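Local coordinates for protein gamma-glutamyl-gamma-aminobutyrate hydrolase PuuD (Escherichia coli, PDB 6VTV) that hydrolyses the gamma-glutamyl linkage of gamma-glutamyl-gamma-aminobutyrate, releasing 4-aminobutanoate and glutamate in the last step of putrescine degradation, at residues N7-R20 against I39-H51. Numbering follows the deposited sequence.
Sequences NIMNNPVIGVVMCR and IIHAGGLPIALPH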
ATOM      1  N   ASN B   7      22.328  -2.239  -4.845  1.00 74.16           N
ATOM      2  CA  ASN B   7      23.043  -2.462  -3.594  1.00 76.44           C
ATOM      3  C   ASN B   7      23.209  -3.950  -3.295  1.00 77.41           C
ATOM      4  O   ASN B   7      22.294  -4.743  -3.512  1.00 76.46           O
ATOM      5  CB  ASN B   7      22.316  -1.778  -2.433  1.00 73.05           C
ATOM      6  CG  ASN B   7      20.835  -2.108  -2.394  1.00 68.84           C
ATOM      7  OD1 ASN B   7      20.443  -3.229  -2.070  1.00 64.83           O
ATOM      8  ND2 ASN B   7      20.003  -1.128  -2.725  1.00 68.73           N
ATOM      9  N   ILE B   8      24.389  -4.322  -2.803  1.00 78.88           N
ATOM     10  CA  ILE B   8      24.638  -5.666  -2.292  1.00 79.08           C
ATOM     11  C   ILE B   8      24.245  -5.631  -0.820  1.00 77.04           C
ATOM     12  O   ILE B   8      25.029  -5.214   0.035  1.00 79.72           O
ATOM     13  CB  ILE B   8      26.092  -6.092  -2.487  1.00 83.22           C
ATOM     14  CG1 ILE B   8      26.447  -6.091  -3.974  1.00 87.42           C
ATOM     15  CG2 ILE B   8      26.326  -7.468  -1.883  1.00 84.82           C
ATOM     16  CD1 ILE B   8      27.300  -4.913  -4.397  1.00 89.22           C
ATOM     17  N   MET B   9      23.025  -6.070  -0.520  1.00 70.08           N
ATOM     18  CA  MET B   9      22.423  -5.654   0.736  1.00 65.36           C
ATOM     19  C   MET B   9      21.187  -6.490   1.028  1.00 59.21           C
ATOM     20  O   MET B   9      20.404  -6.785   0.122  1.00 58.84           O
ATOM     21  CB  MET B   9      22.047  -4.170   0.659  1.00 64.09           C
ATOM     22  CG  MET B   9      21.335  -3.610   1.865  1.00 65.02           C
ATOM     23  SD  MET B   9      21.295  -1.813   1.764  1.00 63.28           S
ATOM     24  CE  MET B   9      20.816  -1.400   3.433  1.00 61.59           C
ATOM     25  N   ASN B  10      21.026  -6.870   2.294  1.00 52.80           N
ATOM     26  CA  ASN B  10      19.737  -7.321   2.798  1.00 48.34           C
ATOM     27  C   ASN B  10      18.917  -6.092   3.165  1.00 44.43           C
ATOM     28  O   ASN B  10      19.355  -5.267   3.976  1.00 46.72           O
ATOM     29  CB  ASN B  10      19.912  -8.241   4.004  1.00 51.84           C
ATOM     30  CG  ASN B  10      19.889  -9.711   3.627  1.00 60.38           C
ATOM     31  OD1 ASN B  10      20.790 -10.205   2.950  1.00 62.82           O
ATOM     32  ND2 ASN B  10      18.855 -10.417   4.069  1.00 64.72           N
ATOM     33  N   ASN B  11      17.734  -5.960   2.570  1.00 33.54           N
ATOM     34  CA  ASN B  11      16.977  -4.722   2.649  1.00 31.99           C
ATOM     35  C   ASN B  11      15.987  -4.781   3.800  1.00 33.50           C
ATOM     36  O   ASN B  11      15.095  -5.644   3.795  1.00 33.71           O
ATOM     37  CB  ASN B  11      16.252  -4.470   1.334  1.00 29.34           C
ATOM     38  CG  ASN B  11      17.172  -4.607   0.135  1.00 41.28           C
ATOM     39  OD1 ASN B  11      17.267  -5.674  -0.473  1.00 38.21           O
ATOM     40  ND2 ASN B  11      17.865  -3.526  -0.204  1.00 31.80           N
ATOM     41  N   PRO B  12      16.102  -3.900   4.796  1.00 33.87           N
ATOM     42  CA  PRO B  12      15.180  -3.949   5.936  1.00 28.15           C
ATOM     43  C   PRO B  12      13.742  -3.690   5.510  1.00 26.83           C
ATOM     44  O   PRO B  12      13.469  -2.912   4.593  1.00 24.14           O
ATOM     45  CB  PRO B  12      15.695  -2.834   6.857  1.00 30.59           C
ATOM     46  CG  PRO B  12      17.115  -2.615   6.445  1.00 33.86           C
ATOM     47  CD  PRO B  12      17.155  -2.887   4.972  1.00 33.76           C
ATOM     48  N   VAL B  13      12.817  -4.357   6.194  1.00 25.08           N
ATOM     49  CA  VAL B  13      11.392  -4.192   5.924  1.00 25.22           C
ATOM     50  C   VAL B  13      10.926  -2.885   6.552  1.00 27.04           C
ATOM     51  O   VAL B  13      11.035  -2.694   7.768  1.00 23.28           O
ATOM     52  CB  VAL B  13      10.581  -5.379   6.462  1.00 26.93           C
ATOM     53  CG1 VAL B  13       9.103  -5.194   6.147  1.00 22.71           C
ATOM     54  CG2 VAL B  13      11.099  -6.686   5.883  1.00 27.74           C
ATOM     55  N   ILE B  14      10.396  -1.987   5.727  1.00 27.60           N
ATOM     56  CA  ILE B  14       9.931  -0.679   6.172  1.00 26.83           C
ATOM     57  C   ILE B  14       8.417  -0.635   6.031  1.00 24.00           C
ATOM     58  O   ILE B  14       7.885  -0.737   4.918  1.00 26.89           O
ATOM     59  CB  ILE B  14      10.590   0.457   5.376  1.00 24.28           C
ATOM     60  CG1 ILE B  14      12.111   0.276   5.338  1.00 24.25           C
ATOM     61  CG2 ILE B  14      10.229   1.801   5.976  1.00 24.54           C
ATOM     62  CD1 ILE B  14      12.761   0.247   6.705  1.00 23.86           C
ATOM     63  N   GLY B  15       7.721  -0.488   7.157  1.00 25.30           N
ATOM     64  CA  GLY B  15       6.285  -0.301   7.129  1.00 19.01           C
ATOM     65  C   GLY B  15       5.921   1.145   6.860  1.00 19.73           C
ATOM     66  O   GLY B  15       6.359   2.042   7.586  1.00 17.88           O
ATOM     67  N   VAL B  16       5.125   1.390   5.823  1.00 20.02           N
ATOM     68  CA  VAL B  16       4.785   2.739   5.387  1.00 18.49           C
ATOM     69  C   VAL B  16       3.299   2.966   5.627  1.00 20.89           C
ATOM     70  O   VAL B  16       2.455   2.273   5.044  1.00 20.35           O
ATOM     71  CB  VAL B  16       5.147   2.965   3.912  1.00 22.12           C
ATOM     72  CG1 VAL B  16       5.095   4.443   3.586  1.00 21.11           C
ATOM     73  CG2 VAL B  16       6.525   2.401   3.612  1.00 20.88           C
ATOM     74  N   VAL B  17       2.983   3.942   6.479  1.00 19.17           N
ATOM     75  CA  VAL B  17       1.595   4.261   6.783  1.00 20.33           C
ATOM     76  C   VAL B  17       0.952   4.931   5.577  1.00 20.82           C
ATOM     77  O   VAL B  17       1.501   5.880   5.002  1.00 20.43           O
ATOM     78  CB  VAL B  17       1.511   5.151   8.032  1.00 22.65           C
ATOM     79  CG1 VAL B  17       0.113   5.738   8.181  1.00 27.25           C
ATOM     80  CG2 VAL B  17       1.887   4.352   9.272  1.00 20.55           C
ATOM     81  N   MET B  18      -0.220   4.441   5.189  1.00 25.68           N
ATOM     82  CA  MET B  18      -0.917   4.946   4.019  1.00 25.44           C
ATOM     83  C   MET B  18      -1.894   6.056   4.401  1.00 22.63           C
ATOM     84  O   MET B  18      -2.148   6.325   5.578  1.00 24.79           O
ATOM     85  CB  MET B  18      -1.654   3.808   3.314  1.00 23.42           C
ATOM     86  CG  MET B  18      -0.787   2.596   3.033  1.00 24.19           C
ATOM     87  SD  MET B  18      -1.726   1.250   2.292  1.00 28.50           S
ATOM     88  CE  MET B  18      -1.931   1.893   0.640  1.00 20.02           C
ATOM     89  N   CYS B  19      -2.442   6.708   3.378  1.00 19.17           N
ATOM     90  CA  CYS B  19      -3.459   7.737   3.534  1.00 22.62           C
ATOM     91  C   CYS B  19      -4.744   7.301   2.842  1.00 25.44           C
ATOM     92  O   CYS B  19      -4.741   6.435   1.964  1.00 28.30           O
ATOM     93  CB  CYS B  19      -2.995   9.085   2.957  1.00 28.08           C
ATOM     94  SG  CYS B  19      -1.462   9.727   3.643  1.00 31.18           S
ATOM     95  N   ARG B  20      -5.849   7.921   3.242  1.00 26.55           N
ATOM     96  CA  ARG B  20      -7.160   7.599   2.697  1.00 27.47           C
ATOM     97  C   ARG B  20      -7.567   8.622   1.646  1.00 25.96           C
ATOM     98  O   ARG B  20      -7.387   9.830   1.831  1.00 25.68           O
ATOM     99  CB  ARG B  20      -8.219   7.549   3.801  1.00 28.00           C
ATOM    100  CG  ARG B  20      -9.576   7.008   3.361  1.00 36.17           C
ATOM    101  CD  ARG B  20     -10.365   6.552   4.575  1.00 40.07           C
ATOM    102  NE  ARG B  20     -11.434   5.612   4.260  1.00 35.72           N
ATOM    103  CZ  ARG B  20     -12.727   5.909   4.334  1.00 35.34           C
ATOM    104  NH1 ARG B  20     -13.107   7.124   4.705  1.00 38.18           N
ATOM    105  NH2 ARG B  20     -13.639   4.994   4.041  1.00 39.93           N
ATOM    106  N   ILE B  39      12.779   5.462  -0.236  1.00 24.03           N
ATOM    107  CA  ILE B  39      13.140   4.304   0.580  1.00 23.57           C
ATOM    108  C   ILE B  39      13.905   3.287  -0.259  1.00 27.48           C
ATOM    109  O   ILE B  39      14.920   2.731   0.178  1.00 28.29           O
ATOM    110  CB  ILE B  39      11.882   3.681   1.213  1.00 27.27           C
ATOM    111  CG1 ILE B  39      11.374   4.556   2.357  1.00 25.04           C
ATOM    112  CG2 ILE B  39      12.172   2.276   1.716  1.00 29.56           C
ATOM    113  CD1 ILE B  39      12.242   4.509   3.595  1.00 26.10           C
ATOM    114  N   ILE B  40      13.426   3.037  -1.481  1.00 28.00           N
ATOM    115  CA  ILE B  40      14.085   2.087  -2.375  1.00 23.89           C
ATOM    116  C   ILE B  40      15.529   2.503  -2.623  1.00 26.30           C
ATOM    117  O   ILE B  40      16.459   1.697  -2.497  1.00 27.88           O
ATOM    118  CB  ILE B  40      13.305   1.968  -3.697  1.00 23.64           C
ATOM    119  CG1 ILE B  40      11.926   1.344  -3.465  1.00 25.25           C
ATOM    120  CG2 ILE B  40      14.100   1.165  -4.717  1.00 25.70           C
ATOM    121  CD1 ILE B  40      11.965  -0.135  -3.180  1.00 30.33           C
ATOM    122  N   HIS B  41      15.736   3.775  -2.977  1.00 26.96           N
ATOM    123  CA  HIS B  41      17.078   4.251  -3.302  1.00 29.66           C
ATOM    124  C   HIS B  41      18.027   4.128  -2.117  1.00 30.77           C
ATOM    125  O   HIS B  41      19.234   3.948  -2.306  1.00 33.32           O
ATOM    126  CB  HIS B  41      17.012   5.701  -3.784  1.00 30.80           C
ATOM    127  CG  HIS B  41      18.304   6.215  -4.340  1.00 38.93           C
ATOM    128  ND1 HIS B  41      19.226   6.895  -3.575  1.00 42.70           N
ATOM    129  CD2 HIS B  41      18.824   6.152  -5.589  1.00 42.50           C
ATOM    130  CE1 HIS B  41      20.260   7.227  -4.327  1.00 44.27           C
ATOM    131  NE2 HIS B  41      20.042   6.789  -5.553  1.00 44.66           N
ATOM    132  N   ALA B  42      17.506   4.215  -0.895  1.00 29.25           N
ATOM    133  CA  ALA B  42      18.326   4.122   0.306  1.00 33.20           C
ATOM    134  C   ALA B  42      18.551   2.687   0.766  1.00 34.57           C
ATOM    135  O   ALA B  42      19.307   2.472   1.719  1.00 32.30           O
ATOM    136  CB  ALA B  42      17.693   4.932   1.440  1.00 30.06           C
ATOM    137  N   GLY B  43      17.921   1.708   0.125  1.00 29.62           N
ATOM    138  CA  GLY B  43      18.139   0.315   0.450  1.00 30.24           C
ATOM    139  C   GLY B  43      17.061  -0.349   1.275  1.00 30.97           C
ATOM    140  O   GLY B  43      17.306  -1.429   1.824  1.00 31.40           O
ATOM    141  N   GLY B  44      15.879   0.252   1.381  1.00 32.90           N
ATOM    142  CA  GLY B  44      14.812  -0.338   2.155  1.00 30.76           C
ATOM    143  C   GLY B  44      13.845  -1.155   1.317  1.00 28.78           C
ATOM    144  O   GLY B  44      13.754  -1.000   0.099  1.00 29.29           O
ATOM    145  N   LEU B  45      13.125  -2.046   1.998  1.00 24.39           N
ATOM    146  CA  LEU B  45      12.066  -2.842   1.387  1.00 26.92           C
ATOM    147  C   LEU B  45      10.731  -2.352   1.928  1.00 24.46           C
ATOM    148  O   LEU B  45      10.328  -2.743   3.035  1.00 25.66           O
ATOM    149  CB  LEU B  45      12.261  -4.333   1.686  1.00 32.27           C
ATOM    150  CG  LEU B  45      11.505  -5.352   0.826  1.00 34.35           C
ATOM    151  CD1 LEU B  45      12.238  -6.683   0.825  1.00 34.48           C
ATOM    152  CD2 LEU B  45      10.070  -5.546   1.298  1.00 30.40           C
ATOM    153  N   PRO B  46      10.013  -1.498   1.203  1.00 23.05           N
ATOM    154  CA  PRO B  46       8.786  -0.911   1.748  1.00 24.56           C
ATOM    155  C   PRO B  46       7.576  -1.809   1.553  1.00 25.79           C
ATOM    156  O   PRO B  46       7.415  -2.465   0.521  1.00 28.27           O
ATOM    157  CB  PRO B  46       8.641   0.383   0.941  1.00 23.70           C
ATOM    158  CG  PRO B  46       9.216   0.025  -0.394  1.00 24.58           C
ATOM    159  CD  PRO B  46      10.355  -0.935  -0.115  1.00 24.31           C
ATOM    160  N   ILE B  47       6.718  -1.830   2.570  1.00 27.02           N
ATOM    161  CA  ILE B  47       5.392  -2.427   2.477  1.00 27.01           C
ATOM    162  C   ILE B  47       4.396  -1.420   3.034  1.00 25.20           C
ATOM    163  O   ILE B  47       4.627  -0.833   4.096  1.00 28.44           O
ATOM    164  CB  ILE B  47       5.300  -3.775   3.220  1.00 28.33           C
ATOM    165  CG1 ILE B  47       5.745  -3.635   4.677  1.00 28.53           C
ATOM    166  CG2 ILE B  47       6.133  -4.835   2.509  1.00 29.26           C
ATOM    167  CD1 ILE B  47       5.379  -4.826   5.536  1.00 25.85           C
ATOM    168  N   ALA B  48       3.306  -1.200   2.306  1.00 21.43           N
ATOM    169  CA  ALA B  48       2.328  -0.190   2.681  1.00 22.69           C
ATOM    170  C   ALA B  48       1.321  -0.770   3.665  1.00 26.33           C
ATOM    171  O   ALA B  48       0.847  -1.898   3.499  1.00 25.15           O
ATOM    172  CB  ALA B  48       1.612   0.353   1.443  1.00 22.16           C
ATOM    173  N   LEU B  49       0.997   0.014   4.691  1.00 24.39           N
ATOM    174  CA  LEU B  49       0.157  -0.452   5.789  1.00 26.61           C
ATOM    175  C   LEU B  49      -1.215   0.202   5.728  1.00 23.66           C
ATOM    176  O   LEU B  49      -1.326   1.419   5.945  1.00 21.60           O
ATOM    177  CB  LEU B  49       0.828  -0.151   7.131  1.00 24.84           C
ATOM    178  CG  LEU B  49       2.293  -0.575   7.255  1.00 24.19           C
ATOM    179  CD1 LEU B  49       2.881  -0.097   8.575  1.00 20.66           C
ATOM    180  CD2 LEU B  49       2.433  -2.083   7.113  1.00 23.69           C
ATOM    181  N   PRO B  50      -2.279  -0.548   5.447  1.00 25.26           N
ATOM    182  CA  PRO B  50      -3.624   0.036   5.462  1.00 23.37           C
ATOM    183  C   PRO B  50      -4.076   0.376   6.874  1.00 25.49           C
ATOM    184  O   PRO B  50      -3.571  -0.148   7.869  1.00 25.11           O
ATOM    185  CB  PRO B  50      -4.506  -1.062   4.853  1.00 25.72           C
ATOM    186  CG  PRO B  50      -3.564  -2.073   4.273  1.00 29.05           C
ATOM    187  CD  PRO B  50      -2.286  -1.958   5.030  1.00 28.38           C
ATOM    188  N   HIS B  51      -5.070   1.268   6.942  1.00 22.96           N
ATOM    189  CA  HIS B  51      -5.570   1.756   8.223  1.00 26.69           C
ATOM    190  C   HIS B  51      -6.231   0.661   9.048  1.00 30.16           C
ATOM    191  O   HIS B  51      -6.293   0.783  10.277  1.00 32.17           O
ATOM    192  CB  HIS B  51      -6.559   2.902   7.997  1.00 27.68           C
ATOM    193  CG  HIS B  51      -5.944   4.113   7.368  1.00 27.66           C
ATOM    194  ND1 HIS B  51      -6.695   5.161   6.880  1.00 26.41           N
ATOM    195  CD2 HIS B  51      -4.650   4.443   7.143  1.00 25.64           C
ATOM    196  CE1 HIS B  51      -5.891   6.084   6.384  1.00 26.70           C
ATOM    197  NE2 HIS B  51      -4.645   5.673   6.530  1.00 26.94           N
TER
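Two neighbouring parallel strands, 13-17 and 45-49, pair here in the central sheet of the class I glutamine amidotransferase fold, joined through helix 33-42 with strand 26-32 inserted on the way. The backbone ladder runs from L45 N to P12 O, through I14 N to L45 O, I47 N to I14 O and V16 N to I47 O, to L49 N on V16 O, the last at 2.7 Å. P46 supplies no N-H, but its neighbours L45 and I47 make these bonds, and its own CA lies 3.3 Å from I14 O.

On one face, V13 CG1 meets I47 CD1 at 3.8 Å, and L49 CD1 lies over the backbone of G15, 3.7 Å from its CA; I103 of helix 94-109 packs on L49. On the other, V16 CG2 lies beside P46 CB, pointing the same way, while I14 CG2 reaches I39 CD1 in the last turn of helix 33-42. That helix ends in a Schellman motif at G43, whose carbonyl receives N11 ND2 at 3.0 Å from above its plane. N11 ND2 also reaches OD1 of the poorly ordered N7, while N11 OD1 accepts a bond from Q61 of the second subunit.

At the dimer interface, M18 bends at chi3 (74°) and lays SD against A48 CB at 3.6 Å; M18 and A48 each pack on their own counterparts in the second subunit. After a weak M18 N to L49 O bond, the H51 ring closes the end of the contact: CE1 sits 3.8 Å from R20 CB, and NE2 donates to M18 O at 2.8 Å, with that oxygen at the ring edge in its plane, although NE2 stands well above the plane of the M18 carbonyl.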